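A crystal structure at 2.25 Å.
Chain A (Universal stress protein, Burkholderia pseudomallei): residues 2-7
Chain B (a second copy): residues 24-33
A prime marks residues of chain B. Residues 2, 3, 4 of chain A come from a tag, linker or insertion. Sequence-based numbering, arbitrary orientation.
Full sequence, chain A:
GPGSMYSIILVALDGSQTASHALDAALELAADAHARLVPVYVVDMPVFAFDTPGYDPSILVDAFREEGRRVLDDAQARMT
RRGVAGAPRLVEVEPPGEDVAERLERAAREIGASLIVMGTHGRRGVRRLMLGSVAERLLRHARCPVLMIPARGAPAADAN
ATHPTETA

Chain A (2-7) PGSMYS
Chain B (24-33) DAALELAADA

The N-terminal segment of chain A, Pro2 to Ser7, lies against one side of a chain B helix that begins before Asp24′ and runs through Asp32′, with Ala33′ just beyond it. The segment has no regular secondary structure, and Pro2, Gly3 and Ser4 derive from the expression tag. The order of pairing runs backward along the helix: Pro2 CA lies 5.1 Å from Asp32′ CA, whereas Tyr6 CA is nearest Leu29′ CA, at 7.4 Å. Together the stretches bury 350 Å².

The segment starts extended, with psi 145° at Pro2 and phi/psi -68°/179° at Gly3, then folds into a type I beta turn from Ser4 to Ser7. Ser4 (-96°/-6°) leads into Met5 (-63°/-24°) and Tyr6 (-132°/30°). Ser4 O accepts twice within the turn: weakly from Ser7 N at 3.2 Å, and from Ser7 OG at 3.0 Å, a bond made with Ser7 chi1 in p. The CA-to-CB bonds of Ser4 and Ser7 point away from the helix, while those of Met5 and Tyr6 point toward it.

Tyr6 is the most heavily covered residue of the contact. With chi1 m (-57°) and chi2 -74°, its ring reaches the helix backbone, and its hydroxyl donates to Ala25′ O, with 2.7 Å between Tyr6 OH and that oxygen. Ala25′ O also accepts the helical bond from Leu29′ N, at 3.0 Å from nitrogen to oxygen, so the carbonyl serves two donors without interrupting the helix. The small side chain of Ala25′ suits this approach, its CB lying 3.5 Å from Tyr6 OH. Leu29′, in the t,p rotamer (-175°, 71°), places CD1 over one face of the ring, 3.8 Å from the Tyr6 centroid and 9° off its normal, in a CH-pi contact. Leu29′ CB also packs 3.5 Å from Tyr6 CE2. The buried phenol thus combines apolar packing with a satisfied polar end.

At the other end of the contact, Asp32′ uses m (-74°) with chi2 -12° to present its carboxylate to the tag. Gly3 N donates to Asp32′ OD1 at 3.3 Å, with an N-H...O angle of 159°, and makes a weak second bond to Asp32′ OD2 at 3.4 Å and 133°. One amide is therefore shared unequally between two acceptors. Pro2 CA comes within 3.3 Å of Asp32′ OD1, but the high B factors of Pro2 and Gly3 indicate that this end is poorly ordered.

Met5 reaches to the helix with chi angles t, t, m (-174°, 179°, -64°). Met5 SD lies 3.7 Å from Ala25′ CA and 3.9 Å from Ala25′ CB, and 4.0 Å from Glu28′ CB, an apolar cover that requires no hydrogen bond. Glu28′ is modelled only to CB, so its carboxylate cannot be placed. Its backbone remains helical: Glu28′ N donates to Asp24′ O at 3.1 Å, and Asp32′ N donates to Glu28′ O at 3.0 Å.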

# COMPACT_ATOMS: atom_id res chain seq x y z
N PRO A 2 13.85 8.78 10.88
CA PRO A 2 12.55 8.40 10.31
C PRO A 2 11.48 8.20 11.38
O PRO A 2 11.78 7.71 12.48
CB PRO A 2 12.85 7.08 9.60
CG PRO A 2 14.03 6.52 10.32
CD PRO A 2 14.85 7.71 10.73
N GLY A 3 10.25 8.57 11.06
CA GLY A 3 9.14 8.48 12.00
C GLY A 3 8.76 7.05 12.33
O GLY A 3 9.36 6.11 11.81
N SER A 4 7.77 6.89 13.21
CA SER A 4 7.34 5.57 13.66
C SER A 4 6.15 5.04 12.86
O SER A 4 5.73 3.90 13.04
CB SER A 4 6.97 5.60 15.14
OG SER A 4 5.71 6.22 15.36
N MET A 5 5.61 5.88 11.98
CA MET A 5 4.46 5.49 11.17
C MET A 5 4.82 4.33 10.25
O MET A 5 3.95 3.57 9.81
CB MET A 5 3.96 6.68 10.34
CG MET A 5 2.67 6.40 9.57
SD MET A 5 2.06 7.80 8.62
CE MET A 5 1.69 8.98 9.92
N TYR A 6 6.11 4.20 9.96
CA TYR A 6 6.59 3.11 9.13
C TYR A 6 7.80 2.44 9.77
O TYR A 6 8.66 1.91 9.07
CB TYR A 6 6.95 3.61 7.73
CG TYR A 6 5.81 4.30 7.02
CD1 TYR A 6 4.75 3.57 6.50
CD2 TYR A 6 5.79 5.68 6.86
CE1 TYR A 6 3.70 4.20 5.85
CE2 TYR A 6 4.75 6.32 6.21
CZ TYR A 6 3.71 5.57 5.71
OH TYR A 6 2.67 6.19 5.05
N SER A 7 7.86 2.46 11.10
CA SER A 7 9.00 1.91 11.83
C SER A 7 9.10 0.40 11.68
O SER A 7 10.20 -0.15 11.57
CB SER A 7 8.91 2.28 13.31
OG SER A 7 7.70 1.80 13.87
N ASP B 24 -1.12 12.94 4.77
CA ASP B 24 -0.20 13.00 5.90
C ASP B 24 0.67 11.74 5.96
O ASP B 24 1.84 11.80 6.35
CB ASP B 24 -0.96 13.17 7.21
CG ASP B 24 -1.58 14.55 7.35
OD1 ASP B 24 -1.18 15.46 6.60
OD2 ASP B 24 -2.46 14.72 8.22
N ALA B 25 0.09 10.61 5.57
CA ALA B 25 0.81 9.35 5.54
C ALA B 25 1.79 9.32 4.37
O ALA B 25 2.93 8.87 4.51
CB ALA B 25 -0.16 8.18 5.46
N ALA B 26 1.33 9.79 3.22
CA ALA B 26 2.17 9.85 2.02
C ALA B 26 3.32 10.82 2.22
O ALA B 26 4.43 10.58 1.75
CB ALA B 26 1.33 10.25 0.81
N LEU B 27 3.05 11.92 2.91
CA LEU B 27 4.08 12.90 3.23
C LEU B 27 5.15 12.30 4.13
O LEU B 27 6.35 12.44 3.88
CB LEU B 27 3.48 14.13 3.91
CG LEU B 27 3.30 15.38 3.04
CD1 LEU B 27 2.79 16.52 3.89
CD2 LEU B 27 4.61 15.75 2.37
N GLU B 28 4.70 11.63 5.19
CA GLU B 28 5.61 11.00 6.15
C GLU B 28 6.49 9.97 5.46
O GLU B 28 7.68 9.85 5.77
CB GLU B 28 4.82 10.34 7.28
N LEU B 29 5.91 9.23 4.52
CA LEU B 29 6.66 8.25 3.75
C LEU B 29 7.64 8.93 2.81
O LEU B 29 8.78 8.50 2.66
CB LEU B 29 5.70 7.35 2.96
CG LEU B 29 6.36 6.21 2.19
CD1 LEU B 29 6.85 5.15 3.15
CD2 LEU B 29 5.40 5.62 1.18
N ALA B 30 7.18 10.01 2.17
CA ALA B 30 8.01 10.76 1.24
C ALA B 30 9.22 11.38 1.94
O ALA B 30 10.30 11.45 1.37
CB ALA B 30 7.18 11.85 0.56
N ALA B 31 9.02 11.82 3.18
CA ALA B 31 10.09 12.42 3.96
C ALA B 31 11.07 11.37 4.46
O ALA B 31 12.28 11.57 4.44
CB ALA B 31 9.52 13.22 5.12
N ASP B 32 10.53 10.23 4.90
CA ASP B 32 11.36 9.14 5.41
C ASP B 32 12.18 8.50 4.29
O ASP B 32 13.35 8.18 4.48
CB ASP B 32 10.49 8.07 6.08
CG ASP B 32 9.97 8.52 7.44
OD1 ASP B 32 10.47 9.54 7.95
OD2 ASP B 32 9.08 7.84 7.99
N ALA B 33 11.56 8.31 3.14
CA ALA B 33 12.22 7.68 2.01
C ALA B 33 12.92 8.70 1.12
O ALA B 33 13.49 8.34 0.09
CB ALA B 33 11.23 6.86 1.20